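Local coordinates for protein transcriptional regulator fur family (Xanthomonas campestris pv. campestris, PDB 7DH7) that probably binds promoter DNA as a zinc-dependent repressor of the Fur family that regulates zinc uptake, at the interface of chains A and B. Coordinates in Å, arbitrary orientation; residue numbers count along the deposited sequence, not the author numbering. Chains: chain A/B, Transcriptional regulator fur family.

Contact 1: the interface of chains A and B. Residues chain A 140-141, 144, 148; chain B 132, 134, 137.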
loop_
_atom_site.group_PDB
_atom_site.type_symbol
_atom_site.label_atom_id
_atom_site.label_comp_id
_atom_site.label_asym_id
_atom_site.label_seq_id
_atom_site.Cartn_x
_atom_site.Cartn_y
_atom_site.Cartn_z
ATOM N N GLN A 140 17.937 4.598 12.509
ATOM C CA GLN A 140 17.088 4.555 13.693
ATOM C C GLN A 140 15.752 3.886 13.386
ATOM O O GLN A 140 15.277 3.033 14.149
ATOM C CB GLN A 140 16.866 5.971 14.218
ATOM C CG GLN A 140 17.618 6.312 15.492
ATOM C CD GLN A 140 17.645 7.802 15.746
ATOM O OE1 GLN A 140 18.068 8.586 14.889
ATOM N NE2 GLN A 140 17.145 8.211 16.910
ATOM N N LEU A 141 15.122 4.273 12.271
ATOM C CA LEU A 141 13.857 3.648 11.902
ATOM C C LEU A 141 14.034 2.147 11.759
ATOM O O LEU A 141 13.253 1.363 12.316
ATOM C CB LEU A 141 13.311 4.256 10.604
ATOM C CG LEU A 141 11.992 3.633 10.151
ATOM C CD1 LEU A 141 10.943 3.843 11.241
ATOM C CD2 LEU A 141 11.509 4.209 8.816
ATOM N N ARG A 144 14.307 0.432 15.207
ATOM C CA ARG A 144 12.985 0.304 15.802
ATOM C C ARG A 144 12.206 -0.866 15.200
ATOM O O ARG A 144 11.622 -1.671 15.932
ATOM C CB ARG A 144 12.211 1.615 15.635
ATOM C CG ARG A 144 12.526 2.655 16.692
ATOM C CD ARG A 144 12.026 2.206 18.059
ATOM N NE ARG A 144 13.036 1.414 18.754
ATOM C CZ ARG A 144 12.785 0.288 19.422
ATOM N NH1 ARG A 144 11.549 -0.192 19.490
ATOM N NH2 ARG A 144 13.780 -0.360 20.018
ATOM N N LEU A 148 10.809 -4.476 16.788
ATOM C CA LEU A 148 9.374 -4.706 16.784
ATOM C C LEU A 148 8.966 -5.898 15.932
ATOM O O LEU A 148 7.767 -6.120 15.740
ATOM C CB LEU A 148 8.650 -3.451 16.303
ATOM C CG LEU A 148 8.701 -2.241 17.236
ATOM C CD1 LEU A 148 8.126 -1.024 16.540
ATOM C CD2 LEU A 148 7.966 -2.505 18.543
ATOM N N LEU B 132 4.232 2.799 16.207
ATOM C CA LEU B 132 5.574 3.305 16.474
ATOM C C LEU B 132 5.467 4.288 17.628
ATOM O O LEU B 132 5.123 5.455 17.431
ATOM C CB LEU B 132 6.160 3.962 15.229
ATOM C CG LEU B 132 6.943 2.989 14.346
ATOM C CD1 LEU B 132 7.141 3.512 12.926
ATOM C CD2 LEU B 132 8.278 2.681 15.017
ATOM N N ASP B 134 7.909 5.337 19.573
ATOM C CA ASP B 134 9.160 6.048 19.833
ATOM C C ASP B 134 8.975 7.471 19.324
ATOM O O ASP B 134 9.006 7.723 18.115
ATOM C CB ASP B 134 10.338 5.343 19.167
ATOM C CG ASP B 134 11.680 5.992 19.491
ATOM O OD1 ASP B 134 11.710 7.170 19.913
ATOM O OD2 ASP B 134 12.717 5.306 19.331
ATOM N N VAL B 137 12.087 8.855 17.315
ATOM C CA VAL B 137 12.215 8.367 15.945
ATOM C C VAL B 137 11.070 8.878 15.074
ATOM O O VAL B 137 11.272 9.210 13.900
ATOM C CB VAL B 137 12.302 6.829 15.940
ATOM C CG1 VAL B 137 12.066 6.279 14.547
ATOM C CG2 VAL B 137 13.662 6.381 16.472
#
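A:Arg144 and B:Val137, which bury the most surface here, meet where helix 135-147 of one subunit packs against its counterpart in the other, in the dimerisation region of this Fur-family regulator. Branch CG2 of B:Val137 lies 3.9 Å from A:Arg144 CG and also reaches CB of A:Gln140, whose side chain runs past the valine in the opposite direction. The other branch, B:Val137 CG1, is turned to the backbone of the chain A helix, 4.1 Å from A:Leu141 CA. A:Arg144 is bent at chi2 and chi3 (-67° and 88°), and its methylene groups lie across the side chain of B:Asp134: A:Arg144 CD is 3.7 Å from B:Asp134 CB. The salt bridge between them is long, 3.9 Å from A:Arg144 NE to carboxylate oxygen B:Asp134 OD2, with the guanidinium and carboxylate planes 52° apart, so the two groups are not paired side by side. The other oxygen, B:Asp134 OD1, accepts a bond of 3.1 Å from backbone B:Val137 N, which stands above the carboxylate plane, an N-terminal cap that ties the aspartate to the start of its own helix. B:Leu132 fills the flank beyond the arginine. Its CD1 approaches A:Leu141 CD1, the two side chains crossing at about a right angle, while B:Leu132 CD2 lies against A:Arg144 CB and, 4.0 Å away, the CD1 methyl of A:Leu148.

Contact 2: the interface of chains A and B. Residues chain A 124, 160-162; chain B 109, 111, 155-157.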
loop_
_atom_site.group_PDB
_atom_site.type_symbol
_atom_site.label_atom_id
_atom_site.label_comp_id
_atom_site.label_asym_id
_atom_site.label_seq_id
_atom_site.Cartn_x
_atom_site.Cartn_y
_atom_site.Cartn_z
ATOM N N ASP A 124 0.174 8.371 -1.238
ATOM C CA ASP A 124 -0.989 7.481 -1.410
ATOM C C ASP A 124 -1.801 7.802 -2.651
ATOM O O ASP A 124 -2.503 6.934 -3.181
ATOM C CB ASP A 124 -1.952 7.631 -0.228
ATOM C CG ASP A 124 -1.662 6.705 0.868
ATOM O OD1 ASP A 124 -0.822 5.812 0.637
ATOM O OD2 ASP A 124 -2.261 6.880 1.959
ATOM N N HIS A 160 4.677 5.542 3.681
ATOM C CA HIS A 160 3.527 5.911 2.862
ATOM C C HIS A 160 2.808 7.065 3.537
ATOM O O HIS A 160 2.478 6.991 4.725
ATOM C CB HIS A 160 2.573 4.728 2.663
ATOM C CG HIS A 160 3.137 3.633 1.813
ATOM N ND1 HIS A 160 2.565 3.244 0.624
ATOM C CD2 HIS A 160 4.246 2.872 1.963
ATOM C CE1 HIS A 160 3.286 2.276 0.085
ATOM N NE2 HIS A 160 4.313 2.033 0.877
ATOM N N GLY A 161 2.575 8.129 2.783
ATOM C CA GLY A 161 1.940 9.307 3.325
ATOM C C GLY A 161 1.226 10.059 2.229
ATOM O O GLY A 161 0.851 9.471 1.208
ATOM N N LEU A 162 1.070 11.351 2.418
ATOM C CA LEU A 162 0.383 12.204 1.431
ATOM C C LEU A 162 1.312 13.359 1.062
ATOM O O LEU A 162 1.809 13.973 1.964
ATOM C CB LEU A 162 -0.903 12.691 2.094
ATOM C CG LEU A 162 -1.898 13.434 1.217
ATOM C CD1 LEU A 162 -2.396 12.550 0.090
ATOM C CD2 LEU A 162 -3.066 13.906 2.060
ATOM N N HIS B 109 -4.290 4.688 8.033
ATOM C CA HIS B 109 -4.248 6.132 8.230
ATOM C C HIS B 109 -4.762 6.840 6.987
ATOM O O HIS B 109 -4.402 6.490 5.857
ATOM C CB HIS B 109 -2.828 6.598 8.564
ATOM C CG HIS B 109 -2.373 6.212 9.940
ATOM N ND1 HIS B 109 -3.201 6.271 11.041
ATOM C CD2 HIS B 109 -1.171 5.787 10.397
ATOM C CE1 HIS B 109 -2.537 5.878 12.113
ATOM N NE2 HIS B 109 -1.300 5.582 11.751
ATOM N N PRO B 111 -6.681 10.911 5.566
ATOM C CA PRO B 111 -6.666 12.340 5.811
ATOM C C PRO B 111 -7.692 12.956 6.765
ATOM O O PRO B 111 -8.809 12.520 6.832
ATOM C CB PRO B 111 -6.888 12.975 4.436
ATOM C CG PRO B 111 -6.628 11.864 3.468
ATOM C CD PRO B 111 -7.060 10.617 4.198
ATOM N N GLN B 155 -1.835 13.580 7.106
ATOM C CA GLN B 155 -2.123 12.151 7.169
ATOM C C GLN B 155 -0.945 11.476 7.853
ATOM O O GLN B 155 0.196 11.607 7.393
ATOM C CB GLN B 155 -2.356 11.574 5.758
ATOM C CG GLN B 155 -2.238 10.074 5.679
ATOM C CD GLN B 155 -2.784 9.492 4.380
ATOM O OE1 GLN B 155 -3.715 10.027 3.763
ATOM N NE2 GLN B 155 -2.182 8.398 3.949
ATOM N N THR B 156 -1.217 10.770 8.947
ATOM C CA THR B 156 -0.154 10.118 9.696
ATOM C C THR B 156 0.555 9.096 8.811
ATOM O O THR B 156 -0.068 8.417 7.985
ATOM C CB THR B 156 -0.730 9.462 10.954
ATOM O OG1 THR B 156 -1.538 10.421 11.645
ATOM C CG2 THR B 156 0.383 8.991 11.896
ATOM N N LEU B 157 1.875 9.023 8.954
ATOM C CA LEU B 157 2.660 8.139 8.110
ATOM C C LEU B 157 2.387 6.680 8.451
ATOM O O LEU B 157 2.057 6.331 9.594
ATOM C CB LEU B 157 4.150 8.434 8.266
ATOM C CG LEU B 157 4.568 9.825 7.820
ATOM C CD1 LEU B 157 6.027 10.049 8.179
ATOM C CD2 LEU B 157 4.347 9.961 6.323
HETATM O O HOH W 1 -0.094 7.182 5.710
HETATM O O HOH W 2 1.347 12.460 5.023
HETATM O O HOH W 3 -5.207 6.653 2.996
#
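The end of strand 158-161 and the loop after it in chain A, which leads into the zinc-binding cysteines of the C-terminal region, face the loop of chain B that carries B:Gln155, B:Thr156 and B:Leu157. B:Gln155 buries the most surface in this patch. Its CG is anti to the backbone N (chi1 162°) and the chain continues extended, carrying the terminal amide across to A:Asp124, a residue between the zinc ligands A:Cys123 and A:Cys126. The amide nitrogen B:Gln155 NE2 donates to carboxylate oxygen A:Asp124 OD2 over a short 2.5 Å, 150° at the hydrogen. The acceptor lies nearly in the amide plane, but the nitrogen stands above the carboxylate plane, and the two flat groups are turned 49° apart. The second N-H of B:Gln155 NE2 points almost straight at water 1, 3.0 Å away. That water also meets the carbonyl oxygens A:His160 O and B:Thr156 O, joining both backbones to the glutamine amide and helping to fix its rotation. Water 3 bridges A:Asp124 OD2 to the carbonyl oxygen of B:His109, giving OD2 a second polar partner. Within chain B, B:Thr156 CB sits over the centre of the B:His109 ring and helps to hold that residue in place. Nearer the backbone, CB of B:Gln155 packs at 4.1 Å against CB of A:Leu162, and B:Leu157 lays its CD2 methyl 3.9 Å from A:Gly161 CA. Water 2 links the main chains beside A:Leu162, lying 2.8 Å from both A:Leu162 N and the carbonyl oxygen B:Gln155 O.

About 17 Å separates the C-alpha centres of contact 1 and contact 2, which share no residue but belong to the same two-fold dimer interface, so each recurs with the chains exchanged. Contact 1 is mainly apolar and involves helix 135-147 of both subunits; contact 2 is polar and hydrated. Residues of both are sequence neighbours of zinc ligands: B:Leu132 and B:His109 follow B:Glu131 and B:Cys108 of one zinc site, while A:Asp124 and A:Leu162 adjoin A:Cys123 and A:Cys163 of the other. Metal binding could plausibly influence how the subunits are held together, though this apo structure alone does not show it.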